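Local coordinates for protein ubiquitin conjugating enzyme (Agrocybe aegerita, PDB 3WE5) that probably accepts activated ubiquitin as a thioester and passes it to target proteins, as ubiquitin-conjugating (E2) enzymes do, at residues Arg27-Glu32 against Ala81-Ser86; Gly40-Ile45 against Val130-Gln135; Leu57-Val62 against Ala72-Phe77; Val90-Thr95 against Pro104-Asn109. All coordinates share one frame; numbering follows the deposited sequence.

The chain opens with helix 24-39, which supplies Arg27-Glu32, the first half of contact 1. The turn that follows, Gly40-Ile45, begins contact 2 and waits longest for its partner. Contact 3 closes next, pairing the neighbouring strands 55-61 and 72-78, and it falls within the spans of both contact 1 and contact 2. Contact 1 then closes at Ala81-Ser86, tying the N-terminal helix to the loop after strand 72-78. Contact 4 comes later in series, joining the edge strand 89-92 to the loop beyond it. Contact 2 closes last, at helix 127-140; it therefore crosses contact 1 and encloses contact 4, and its helix packs against the sheet.

Contact 1: residues Arg27-Glu32 against Ala81-Ser86; sequences RRLAKE and AQYPIS
Arg28 reaches from helix 24-39 across Tyr83 and Pro84. Leaving CB, its CG stands anti to the backbone N (chi1 160°) and passes 3.8 Å from Tyr83 CE2, with Pro84 CG also near. A bend at the next bond (chi2 68°) swings the rest of the chain along the proline. NE donates to Glu32 OE2 at 2.9 Å, one helical turn ahead; CZ lies over Pro84 CB at 3.6 Å, placing the ring carbon against one guanidinium face. At the tip, NH1 packs 3.5 Å from Pro84 CG and is also hydrogen-bonded to the O of Pro123, while NH2 gives a more bent bond to Glu32 OE2 at 3.1 Å. The salt bridge is thus side-on, with both nitrogens on one oxygen. The peptide before Pro84 is cis, and this Tyr-Pro pair sits in the loop between the third and fourth strands of the E2 fold; Pro84 CB also lies over the face of the Tyr83 ring, whose plane is 78° from the guanidinium. Tyr83 OH donates to the same Glu32 OE2 at 2.7 Å, on the syn side, where NE comes from the anti side, so three donors grip one carboxylate oxygen. Glu32 OE1 accepts from Val127 N, at the start of helix 127-140. With an alanine in place of Arg28, Glu32 OE2 would probably be left with Tyr83 OH but without its charge mate, and the face of Pro84 would lose its cover. Deeper in, Leu29 CD2 presses on Tyr83 CE2 at 3.4 Å, and Phe79 meets the tyrosine ring edge-to-face.

Contact 2: residues Gly40-Ile45 against Val130-Gln135; sequences GCPVGI and VCVTLQ
Gln135 is fully extended, CG anti to the backbone N (chi1 -172°), and this carries its amide out from the helix to Val43, while Ile45, with CG1 anti to its own carbonyl carbon (chi1 -67°), brings CD1 up to the helix, close to the Gln135 amide. Gln135 NE2 donates to Val43 O at 3.0 Å in a nearly straight bond (173°) that lies in the carbonyl plane and uses a lone pair. The other polar partner of NE2 is Glu61 O, on the second strand. A water bridges the same two groups, Val43 and the Gln135 amide, donating to Val43 O at 2.7 Å and to Gln135 OE1 at 2.8 Å. Pro42-Ile45 forms a type II beta turn that leads from the N-terminal helix of the E2 fold into its first strand; Gly44 sits where a side chain would be jammed against the preceding carbonyl O and would also run into Gln135 NE2. Beside the amide the contact turns apolar. Ile45 CD1 touches Val132 CG2 at 3.7 Å and Cys131 CB at 3.9 Å, and Pro42 CG meets the same methyl at 3.8 Å, the proline and Val132 side chains crossing at about a right angle. Ile45 and Cys131 both continue onto Phe58 and Ile60 of the sheet.

Contact 3: residues Leu57-Val62 against Ala72-Phe77; sequences LFTIEV and AYTLQF
The second and third strands of the E2 sheet pair here as the two arms of a beta hairpin, running antiparallel with the directions of the two short segments 146° apart. Phe58 and Leu75 form one hydrogen-bonded pair: Phe58 N donates to Leu75 O and Leu75 N to Phe58 O, both at 2.9 Å. Ile60 and Tyr73 form the next; Ile60 N reaches Tyr73 O at 2.8 Å, and Tyr73 N returns the bond to Ile60 O. Between them lies the non-hydrogen-bonded pair Thr59-Thr74, where Thr59 CA comes within 3.2 Å of Tyr73 O as a CH...O contact. Leu57, Thr59, Thr74 and Gln76 share one face of the sheet. There Leu57 and Gln76 lie side by side and point the same way, with Leu57 CD2 3.7 Å from Gln76 CB. Phe58, Ile60, Tyr73 and Leu75 point to the other face, where the side-chain contacts between the strands are apolar. Leu75 has CG anti to the backbone N (chi1 -175°), which brings CD2 to 3.9 Å from Ile60 CG1. Further along, Phe58 CD1 touches Phe77 CE1 at 3.7 Å; the rings meet obliquely, with planes 68° apart. Val127, at the start of helix 127-140, touches both phenylalanines, while Tyr73 turns toward Phe92 and Pro101 and bonds through OH to Glu71. On their outer sides the two strands bond onward to 45-49 and 89-92. A continuous antiparallel meander of four strands, with one face packed on a helix, is characteristic of the ubiquitin-conjugating fold.

Contact 4: residues Val90-Thr95 against Pro104-Asn109; sequences VQFVVT and PHVYSN
The backbones of Val94 and Asn109 come nearest, with their CA atoms 6.4 Å apart, too far for strand pairing, and a water spans the gap instead: it donates to Phe92 O at 2.6 Å and to Asn109 O at 2.9 Å. The same water accepts from Gln91 NE2 at 3.0 Å, so three groups fix its place. Gln91 OE1 is held in turn by Arg78. Val94 sets its two methyls against the backbone of the loop. With chi1 at -65°, CG2 lies between the backbone N and the carbonyl carbon, 3.6 Å from Asn109 O, while CG1 meets Ser108 O at 3.7 Å. A glycine in place of Val94 would probably uncover the carbonyls of Ser108 and Asn109 and open a gap beside the water. This loop follows the last strand of the E2 sheet, and in E2 enzymes the corresponding stretch leads on to the active-site cysteine. On the inner side Phe92 crosses Val106 at about a right angle, its CD2 3.8 Å from Val106 CG1 and its CE2 close to CG2. Helix 127-140 backs this pair, Leu138 touching Phe92 and Met137 touching Val106. Tyr107 OH bonds to Asp149 of its own chain and to Arg152 of the second subunit.

Contact 1: residues Arg27-Glu32 against Ala81-Ser86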
# COMPACT_ATOMS: atom_id res chain seq x y z
N ARG A 27 35.86 -5.89 2.15
CA ARG A 27 36.66 -5.20 1.15
C ARG A 27 35.75 -4.55 0.11
O ARG A 27 36.06 -3.48 -0.36
CB ARG A 27 37.68 -6.14 0.49
CG ARG A 27 38.82 -6.53 1.47
CD ARG A 27 39.86 -7.37 0.77
NE ARG A 27 40.56 -6.61 -0.28
CZ ARG A 27 41.62 -5.83 -0.09
NH1 ARG A 27 42.16 -5.66 1.13
NH2 ARG A 27 42.17 -5.20 -1.12
N ARG A 28 34.65 -5.21 -0.23
CA ARG A 28 33.69 -4.64 -1.18
C ARG A 28 33.11 -3.37 -0.57
O ARG A 28 33.00 -2.33 -1.23
CB ARG A 28 32.57 -5.66 -1.45
CG ARG A 28 31.24 -5.09 -2.03
CD ARG A 28 31.38 -4.54 -3.48
NE ARG A 28 30.11 -3.92 -3.83
CZ ARG A 28 29.22 -4.36 -4.72
NH1 ARG A 28 29.48 -5.39 -5.52
NH2 ARG A 28 28.06 -3.72 -4.85
N LEU A 29 32.76 -3.43 0.71
CA LEU A 29 32.22 -2.24 1.37
C LEU A 29 33.25 -1.14 1.51
O LEU A 29 32.89 0.05 1.38
CB LEU A 29 31.59 -2.60 2.73
CG LEU A 29 30.25 -3.31 2.51
CD1 LEU A 29 29.87 -4.10 3.77
CD2 LEU A 29 29.14 -2.31 2.15
N ALA A 30 34.52 -1.49 1.74
CA ALA A 30 35.59 -0.50 1.77
C ALA A 30 35.72 0.20 0.45
O ALA A 30 36.00 1.39 0.41
CB ALA A 30 36.93 -1.11 2.12
N LYS A 31 35.56 -0.55 -0.64
CA LYS A 31 35.68 0.07 -1.96
C LYS A 31 34.51 1.02 -2.19
O LYS A 31 34.71 2.10 -2.74
CB LYS A 31 35.79 -0.98 -3.08
CG LYS A 31 35.91 -0.29 -4.45
CD LYS A 31 36.73 -1.05 -5.45
CE LYS A 31 36.99 -0.16 -6.68
NZ LYS A 31 35.72 0.36 -7.23
N GLU A 32 33.31 0.64 -1.77
CA GLU A 32 32.16 1.54 -1.93
C GLU A 32 32.39 2.80 -1.12
O GLU A 32 32.03 3.90 -1.57
CB GLU A 32 30.86 0.87 -1.52
CG GLU A 32 30.46 -0.33 -2.40
CD GLU A 32 28.99 -0.69 -2.30
OE1 GLU A 32 28.08 0.17 -2.08
OE2 GLU A 32 28.67 -1.90 -2.38
N ALA A 81 27.41 -10.88 6.46
CA ALA A 81 28.69 -11.35 5.96
C ALA A 81 28.68 -11.81 4.50
O ALA A 81 29.75 -12.08 3.93
CB ALA A 81 29.24 -12.47 6.86
N GLN A 82 27.48 -11.93 3.93
CA GLN A 82 27.32 -12.35 2.54
C GLN A 82 27.14 -11.18 1.56
O GLN A 82 27.03 -11.41 0.36
CB GLN A 82 26.15 -13.33 2.39
CG GLN A 82 26.44 -14.72 3.01
CD GLN A 82 26.41 -14.69 4.52
OE1 GLN A 82 27.43 -14.90 5.17
NE2 GLN A 82 25.24 -14.43 5.09
N TYR A 83 27.15 -9.94 2.05
CA TYR A 83 27.13 -8.79 1.13
C TYR A 83 28.36 -8.89 0.22
O TYR A 83 29.45 -9.25 0.66
CB TYR A 83 27.14 -7.47 1.93
CG TYR A 83 26.98 -6.23 1.05
CD1 TYR A 83 25.72 -5.80 0.69
CD2 TYR A 83 28.08 -5.52 0.58
CE1 TYR A 83 25.53 -4.69 -0.10
CE2 TYR A 83 27.91 -4.40 -0.25
CZ TYR A 83 26.63 -3.99 -0.57
OH TYR A 83 26.42 -2.88 -1.37
N PRO A 84 28.23 -8.57 -1.09
CA PRO A 84 27.08 -7.97 -1.79
C PRO A 84 26.17 -9.00 -2.45
O PRO A 84 25.31 -8.62 -3.24
CB PRO A 84 27.79 -7.14 -2.85
CG PRO A 84 28.94 -8.03 -3.26
CD PRO A 84 29.42 -8.64 -1.96
N ILE A 85 26.34 -10.29 -2.16
CA ILE A 85 25.44 -11.28 -2.71
C ILE A 85 24.09 -11.16 -2.02
O ILE A 85 23.05 -11.12 -2.68
CB ILE A 85 26.02 -12.72 -2.61
CG1 ILE A 85 27.43 -12.77 -3.22
CG2 ILE A 85 25.02 -13.72 -3.21
CD1 ILE A 85 27.57 -12.25 -4.67
N SER A 86 24.09 -11.06 -0.68
CA SER A 86 22.87 -10.72 0.04
C SER A 86 22.61 -9.23 -0.07
O SER A 86 23.56 -8.43 -0.11
CB SER A 86 23.00 -11.09 1.51
OG SER A 86 24.20 -10.57 2.03

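Contact 2: residues Gly40-Ile45 against Val130-Gln135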
# COMPACT_ATOMS: atom_id res chain seq x y z
N GLY A 40 32.12 11.66 -4.15
CA GLY A 40 31.06 12.37 -3.47
C GLY A 40 29.74 11.67 -3.66
O GLY A 40 29.64 10.64 -4.35
N CYS A 41 28.70 12.19 -3.03
CA CYS A 41 27.37 11.60 -3.17
C CYS A 41 26.55 12.41 -4.14
O CYS A 41 26.84 13.60 -4.33
CB CYS A 41 26.62 11.59 -1.84
SG CYS A 41 27.25 10.48 -0.55
N PRO A 42 25.51 11.80 -4.72
CA PRO A 42 24.62 12.57 -5.59
C PRO A 42 23.85 13.59 -4.78
O PRO A 42 23.70 13.44 -3.57
CB PRO A 42 23.65 11.51 -6.14
CG PRO A 42 24.41 10.20 -6.01
CD PRO A 42 25.17 10.36 -4.72
N VAL A 43 23.33 14.62 -5.44
CA VAL A 43 22.66 15.69 -4.72
C VAL A 43 21.51 15.17 -3.85
O VAL A 43 20.70 14.31 -4.27
CB VAL A 43 22.19 16.82 -5.70
CG1 VAL A 43 21.16 16.29 -6.71
CG2 VAL A 43 21.63 18.01 -4.93
N GLY A 44 21.46 15.67 -2.62
CA GLY A 44 20.37 15.35 -1.72
C GLY A 44 20.72 14.14 -0.87
O GLY A 44 20.01 13.82 0.08
N ILE A 45 21.81 13.48 -1.20
CA ILE A 45 22.20 12.29 -0.43
C ILE A 45 23.47 12.61 0.35
O ILE A 45 24.44 13.10 -0.21
CB ILE A 45 22.38 11.07 -1.34
CG1 ILE A 45 21.04 10.65 -1.96
CG2 ILE A 45 22.99 9.89 -0.55
CD1 ILE A 45 21.20 9.91 -3.26
N VAL A 130 21.06 2.25 -4.22
CA VAL A 130 19.88 2.11 -3.41
C VAL A 130 19.38 3.47 -2.92
O VAL A 130 18.18 3.74 -2.93
CB VAL A 130 20.15 1.19 -2.20
CG1 VAL A 130 18.94 1.14 -1.27
CG2 VAL A 130 20.51 -0.21 -2.69
N CYS A 131 20.30 4.32 -2.45
CA CYS A 131 19.92 5.66 -1.97
C CYS A 131 19.20 6.45 -3.06
O CYS A 131 18.17 7.09 -2.79
CB CYS A 131 21.16 6.44 -1.58
SG CYS A 131 21.91 5.90 0.01
N VAL A 132 19.78 6.41 -4.25
CA VAL A 132 19.20 7.15 -5.40
C VAL A 132 17.83 6.60 -5.77
O VAL A 132 16.90 7.38 -6.05
CB VAL A 132 20.13 7.07 -6.62
CG1 VAL A 132 19.40 7.49 -7.90
CG2 VAL A 132 21.39 7.92 -6.40
N THR A 133 17.72 5.27 -5.81
CA THR A 133 16.43 4.62 -6.08
C THR A 133 15.35 4.98 -5.08
O THR A 133 14.21 5.26 -5.45
CB THR A 133 16.59 3.06 -6.16
OG1 THR A 133 17.55 2.74 -7.18
CG2 THR A 133 15.27 2.38 -6.47
N LEU A 134 15.68 4.99 -3.79
CA LEU A 134 14.70 5.32 -2.78
C LEU A 134 14.35 6.81 -2.81
O LEU A 134 13.18 7.19 -2.56
CB LEU A 134 15.21 4.92 -1.38
CG LEU A 134 15.40 3.42 -1.18
CD1 LEU A 134 15.97 3.14 0.20
CD2 LEU A 134 14.09 2.66 -1.36
N GLN A 135 15.33 7.65 -3.13
CA GLN A 135 15.08 9.09 -3.30
C GLN A 135 14.07 9.31 -4.42
O GLN A 135 13.13 10.10 -4.27
CB GLN A 135 16.38 9.79 -3.62
CG GLN A 135 16.34 11.34 -3.64
CD GLN A 135 17.66 11.88 -4.13
OE1 GLN A 135 18.25 11.35 -5.07
NE2 GLN A 135 18.16 12.93 -3.47
O HOH W 1 20.18 12.78 -6.42

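Contact 3: residues Leu57-Val62 against Ala72-Phe77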
# COMPACT_ATOMS: atom_id res chain seq x y z
N LEU A 57 24.85 5.06 7.95
CA LEU A 57 23.71 5.98 7.94
C LEU A 57 23.92 7.09 6.90
O LEU A 57 25.01 7.66 6.79
CB LEU A 57 23.60 6.66 9.31
CG LEU A 57 23.28 5.76 10.50
CD1 LEU A 57 23.39 6.59 11.80
CD2 LEU A 57 21.92 5.13 10.37
N PHE A 58 22.85 7.38 6.17
CA PHE A 58 22.79 8.51 5.22
C PHE A 58 21.61 9.43 5.59
O PHE A 58 20.66 9.02 6.23
CB PHE A 58 22.52 7.99 3.80
CG PHE A 58 23.65 7.22 3.21
CD1 PHE A 58 23.83 5.88 3.54
CD2 PHE A 58 24.53 7.82 2.32
CE1 PHE A 58 24.88 5.16 2.98
CE2 PHE A 58 25.58 7.11 1.76
CZ PHE A 58 25.76 5.76 2.11
N THR A 59 21.68 10.69 5.16
CA THR A 59 20.46 11.49 5.08
C THR A 59 20.02 11.55 3.62
O THR A 59 20.85 11.58 2.73
CB THR A 59 20.60 12.89 5.65
OG1 THR A 59 21.62 13.59 4.96
CG2 THR A 59 20.94 12.82 7.13
N ILE A 60 18.70 11.53 3.42
CA ILE A 60 18.12 11.56 2.08
C ILE A 60 17.17 12.76 2.03
O ILE A 60 16.21 12.85 2.82
CB ILE A 60 17.30 10.31 1.82
CG1 ILE A 60 18.18 9.04 1.94
CG2 ILE A 60 16.60 10.38 0.45
CD1 ILE A 60 19.34 8.98 0.95
N GLU A 61 17.45 13.67 1.11
CA GLU A 61 16.51 14.77 0.84
C GLU A 61 16.05 14.63 -0.59
O GLU A 61 16.86 14.42 -1.49
CB GLU A 61 17.18 16.12 1.03
CG GLU A 61 16.24 17.28 0.68
CD GLU A 61 16.75 18.62 1.15
OE1 GLU A 61 17.72 18.64 1.94
OE2 GLU A 61 16.17 19.64 0.72
N VAL A 62 14.75 14.76 -0.81
CA VAL A 62 14.20 14.64 -2.15
C VAL A 62 14.24 16.04 -2.74
O VAL A 62 13.78 17.00 -2.10
CB VAL A 62 12.75 14.17 -2.12
CG1 VAL A 62 12.21 14.01 -3.54
CG2 VAL A 62 12.64 12.83 -1.36
N ALA A 72 14.75 16.16 5.49
CA ALA A 72 15.84 15.19 5.41
C ALA A 72 15.50 13.98 6.28
O ALA A 72 15.20 14.12 7.47
CB ALA A 72 17.15 15.80 5.85
N TYR A 73 15.55 12.79 5.69
CA TYR A 73 15.23 11.57 6.42
C TYR A 73 16.49 10.79 6.62
O TYR A 73 17.37 10.82 5.78
CB TYR A 73 14.22 10.73 5.65
CG TYR A 73 12.93 11.47 5.48
CD1 TYR A 73 11.96 11.42 6.47
CD2 TYR A 73 12.69 12.24 4.34
CE1 TYR A 73 10.79 12.10 6.34
CE2 TYR A 73 11.48 12.94 4.21
CZ TYR A 73 10.55 12.86 5.22
OH TYR A 73 9.33 13.52 5.15
N THR A 74 16.57 10.05 7.72
CA THR A 74 17.76 9.25 7.97
C THR A 74 17.50 7.82 7.51
O THR A 74 16.49 7.22 7.89
CB THR A 74 18.11 9.29 9.46
OG1 THR A 74 18.47 10.64 9.80
CG2 THR A 74 19.28 8.39 9.79
N LEU A 75 18.42 7.31 6.70
CA LEU A 75 18.31 5.97 6.09
C LEU A 75 19.47 5.12 6.59
O LEU A 75 20.63 5.52 6.51
CB LEU A 75 18.38 6.10 4.57
CG LEU A 75 18.16 4.84 3.71
CD1 LEU A 75 16.73 4.32 3.92
CD2 LEU A 75 18.41 5.15 2.22
N GLN A 76 19.14 3.93 7.11
CA GLN A 76 20.13 3.03 7.68
C GLN A 76 20.32 1.82 6.78
O GLN A 76 19.34 1.28 6.28
CB GLN A 76 19.64 2.59 9.06
CG GLN A 76 20.52 1.58 9.82
CD GLN A 76 19.80 1.15 11.10
OE1 GLN A 76 19.81 1.88 12.08
NE2 GLN A 76 19.11 0.02 11.06
N PHE A 77 21.58 1.45 6.55
CA PHE A 77 21.95 0.22 5.86
C PHE A 77 22.60 -0.71 6.86
O PHE A 77 23.52 -0.30 7.56
CB PHE A 77 22.98 0.52 4.77
CG PHE A 77 22.39 1.20 3.58
CD1 PHE A 77 22.03 2.53 3.65
CD2 PHE A 77 22.20 0.51 2.39
CE1 PHE A 77 21.46 3.16 2.52
CE2 PHE A 77 21.66 1.11 1.31
CZ PHE A 77 21.27 2.44 1.37

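Contact 4: residues Val90-Thr95 against Pro104-Asn109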
# COMPACT_ATOMS: atom_id res chain seq x y z
N VAL A 90 17.70 -2.42 4.73
CA VAL A 90 17.60 -0.96 4.62
C VAL A 90 16.28 -0.45 5.20
O VAL A 90 15.20 -0.96 4.87
CB VAL A 90 17.70 -0.56 3.12
CG1 VAL A 90 17.66 0.97 2.98
CG2 VAL A 90 18.98 -1.09 2.51
N GLN A 91 16.36 0.56 6.06
CA GLN A 91 15.16 1.12 6.67
C GLN A 91 15.40 2.59 7.04
O GLN A 91 16.54 3.01 7.31
CB GLN A 91 14.77 0.31 7.91
CG GLN A 91 15.81 0.35 9.01
CD GLN A 91 15.81 -0.92 9.85
OE1 GLN A 91 16.56 -1.86 9.57
NE2 GLN A 91 14.97 -0.95 10.88
N PHE A 92 14.32 3.36 7.03
CA PHE A 92 14.37 4.71 7.57
C PHE A 92 14.41 4.57 9.08
O PHE A 92 13.74 3.69 9.65
CB PHE A 92 13.18 5.55 7.10
CG PHE A 92 13.26 5.95 5.64
CD1 PHE A 92 14.08 7.00 5.24
CD2 PHE A 92 12.56 5.24 4.66
CE1 PHE A 92 14.18 7.37 3.88
CE2 PHE A 92 12.65 5.61 3.31
CZ PHE A 92 13.45 6.67 2.91
N VAL A 93 15.20 5.43 9.71
CA VAL A 93 15.36 5.47 11.16
C VAL A 93 14.18 6.19 11.82
O VAL A 93 13.75 7.27 11.39
CB VAL A 93 16.70 6.10 11.55
CG1 VAL A 93 16.82 6.26 13.08
CG2 VAL A 93 17.83 5.25 11.04
N VAL A 94 13.64 5.57 12.86
CA VAL A 94 12.50 6.17 13.55
C VAL A 94 12.76 6.32 15.04
O VAL A 94 11.81 6.45 15.83
CB VAL A 94 11.19 5.40 13.30
CG1 VAL A 94 10.80 5.48 11.84
CG2 VAL A 94 11.31 3.93 13.74
N THR A 95 14.03 6.30 15.41
CA THR A 95 14.42 6.52 16.81
C THR A 95 14.62 7.99 17.10
O THR A 95 14.80 8.80 16.19
CB THR A 95 15.71 5.76 17.17
OG1 THR A 95 16.74 6.09 16.22
CG2 THR A 95 15.49 4.26 17.15
N PRO A 104 3.48 5.27 0.42
CA PRO A 104 2.80 3.98 0.30
C PRO A 104 3.70 2.74 0.32
O PRO A 104 3.19 1.63 0.47
CB PRO A 104 2.12 4.07 -1.08
CG PRO A 104 2.00 5.51 -1.36
CD PRO A 104 3.21 6.14 -0.74
N HIS A 105 5.00 2.93 0.16
CA HIS A 105 5.93 1.81 0.24
C HIS A 105 6.82 1.86 1.49
O HIS A 105 7.74 1.05 1.63
CB HIS A 105 6.78 1.74 -1.02
CG HIS A 105 6.01 1.28 -2.22
ND1 HIS A 105 6.02 -0.03 -2.66
CD2 HIS A 105 5.17 1.94 -3.05
CE1 HIS A 105 5.24 -0.15 -3.71
NE2 HIS A 105 4.72 1.04 -3.98
N VAL A 106 6.52 2.78 2.41
CA VAL A 106 7.29 2.92 3.65
C VAL A 106 6.41 2.75 4.88
O VAL A 106 5.48 3.50 5.09
CB VAL A 106 8.02 4.28 3.72
CG1 VAL A 106 8.88 4.34 5.01
CG2 VAL A 106 8.92 4.44 2.50
N TYR A 107 6.73 1.74 5.69
CA TYR A 107 5.96 1.48 6.90
C TYR A 107 6.31 2.48 8.00
O TYR A 107 7.36 3.11 7.96
CB TYR A 107 6.20 0.03 7.36
CG TYR A 107 5.54 -0.95 6.42
CD1 TYR A 107 4.17 -1.17 6.49
CD2 TYR A 107 6.27 -1.63 5.45
CE1 TYR A 107 3.54 -2.04 5.63
CE2 TYR A 107 5.64 -2.51 4.58
CZ TYR A 107 4.28 -2.70 4.68
OH TYR A 107 3.64 -3.57 3.83
N SER A 108 5.41 2.66 8.96
CA SER A 108 5.61 3.66 10.02
C SER A 108 6.79 3.30 10.93
O SER A 108 7.30 4.16 11.66
CB SER A 108 4.32 3.83 10.83
OG SER A 108 3.97 2.62 11.47
N ASN A 109 7.21 2.04 10.91
CA ASN A 109 8.38 1.61 11.65
C ASN A 109 9.65 1.79 10.83
O ASN A 109 10.73 1.39 11.27
CB ASN A 109 8.24 0.15 12.11
CG ASN A 109 8.31 -0.84 10.96
OD1 ASN A 109 8.21 -0.48 9.78
ND2 ASN A 109 8.47 -2.12 11.30
O HOH W 2 13.62 1.65 11.32